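Local coordinates for hypothetical protein TM1553 (Thermotoga maritima, PDB 1VRM), which probably transfers FMN from FAD to target proteins, as other members of the ApbE family do, at residues A[171-174]-A[175-178]. Numbering follows the deposited sequence.
Sequences LDRA and RQIA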
# COMPACT_ATOMS: atom_id res chain seq x y z
N LEU A 171 -0.83 -8.85 -2.56
CA LEU A 171 -0.95 -9.78 -1.44
C LEU A 171 -2.27 -10.53 -1.47
O LEU A 171 -2.32 -11.70 -1.15
CB LEU A 171 -0.77 -9.11 -0.09
CG LEU A 171 0.68 -8.63 0.11
CD1 LEU A 171 0.75 -7.67 1.31
CD2 LEU A 171 1.64 -9.76 0.29
N ASP A 172 -3.35 -9.82 -1.77
CA ASP A 172 -4.65 -10.46 -1.89
C ASP A 172 -4.63 -11.49 -3.05
O ASP A 172 -5.12 -12.59 -2.90
CB ASP A 172 -5.75 -9.44 -2.07
CG ASP A 172 -6.04 -8.68 -0.79
OD1 ASP A 172 -5.72 -9.22 0.33
OD2 ASP A 172 -6.55 -7.52 -0.89
N ARG A 173 -4.04 -11.12 -4.19
CA ARG A 173 -3.87 -12.07 -5.30
C ARG A 173 -3.04 -13.28 -4.89
O ARG A 173 -3.36 -14.42 -5.25
CB ARG A 173 -3.24 -11.40 -6.50
CG ARG A 173 -4.35 -10.76 -7.32
CD ARG A 173 -3.90 -10.36 -8.65
NE ARG A 173 -3.26 -11.44 -9.38
CZ ARG A 173 -3.85 -12.28 -10.20
NH1 ARG A 173 -5.15 -12.16 -10.45
NH2 ARG A 173 -3.13 -13.21 -10.82
N ALA A 174 -1.99 -13.05 -4.15
CA ALA A 174 -1.13 -14.12 -3.70
C ALA A 174 -1.91 -15.17 -2.91
O ALA A 174 -1.74 -16.36 -3.15
CB ALA A 174 0.05 -13.59 -2.92
N ARG A 175 -2.72 -14.74 -1.95
CA ARG A 175 -3.57 -15.68 -1.23
C ARG A 175 -4.50 -16.45 -2.16
O ARG A 175 -4.67 -17.67 -2.04
CB ARG A 175 -4.41 -14.92 -0.22
CG ARG A 175 -5.48 -15.79 0.46
CD ARG A 175 -6.14 -15.06 1.59
NE ARG A 175 -7.29 -15.79 2.08
CZ ARG A 175 -8.47 -15.80 1.45
NH1 ARG A 175 -8.66 -15.15 0.30
NH2 ARG A 175 -9.43 -16.52 1.95
N GLN A 176 -5.11 -15.76 -3.13
CA GLN A 176 -6.05 -16.39 -4.07
C GLN A 176 -5.32 -17.47 -4.87
O GLN A 176 -5.86 -18.55 -5.10
CB GLN A 176 -6.67 -15.35 -5.03
CG GLN A 176 -7.55 -14.21 -4.40
CD GLN A 176 -7.78 -12.97 -5.39
OE1 GLN A 176 -7.58 -13.08 -6.64
NE2 GLN A 176 -8.21 -11.82 -4.83
N ILE A 177 -4.10 -17.17 -5.28
CA ILE A 177 -3.26 -18.13 -6.04
C ILE A 177 -3.02 -19.38 -5.19
O ILE A 177 -3.26 -20.51 -5.64
CB ILE A 177 -1.93 -17.49 -6.53
CG1 ILE A 177 -2.22 -16.44 -7.59
CG2 ILE A 177 -0.96 -18.54 -7.01
CD1 ILE A 177 -1.11 -15.51 -7.89
N ALA A 178 -2.60 -19.19 -3.95
CA ALA A 178 -2.29 -20.33 -3.08
C ALA A 178 -3.52 -21.21 -2.92
O ALA A 178 -3.44 -22.45 -3.01
CB ALA A 178 -1.81 -19.82 -1.75
O HOH W 1 -5.59 -14.45 -7.89
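Gln176 lies back over the preceding turn of helix 166-181, its CG 3.3 Å from Asp172 O and its amide oxygen OE1 4.0 Å from Arg173 CG. With CG anti to the carbonyl carbon (chi1 -62°) and the chain extended beyond it, the side chain runs back toward the N-terminal end of the helix. The amide and the Arg173 guanidinium are steeply turned, their planes 75° apart, and the two side chains touch through OE1 and the aliphatic CG. One water donates to Gln176 OE1 at 2.7 Å, makes a weak, long bond to Arg173 O, and lies over one face of the guanidinium, offset toward its rim.

Arg173 O also accepts the peptide N-H of Ile177, at 2.8 Å the shortest of the four i to i+4 bonds here. The Ile177 side chain lies against this same carbonyl: CG1 is 3.3 Å from Arg173 O, and CD1 comes within 4.2 Å of Arg173 NH2, approaching the guanidinium obliquely. A branched aliphatic residue suits this place, since it probably helps keep water from the bond between Arg173 O and Ile177 N.

A bend at chi3 (53°) turns the end of Arg173, whose NE forms a salt bridge with Asp51 of helix 41-58, while Asp172 is held by Arg196, Thr273 and the backbone N of Ala272. Leu171 and small Ala174 pack on Val189 of the antiparallel sheet, and Ala174 and Ala178 on Ile48 and Ile44 of helix 41-58. The chemistry thus implies an amphipathic helix: small and aliphatic residues fill the interfaces, the salt bridges of Arg173 and Asp172 flank them, and Gln176, the exposed residue, turns its amide oxygen to water.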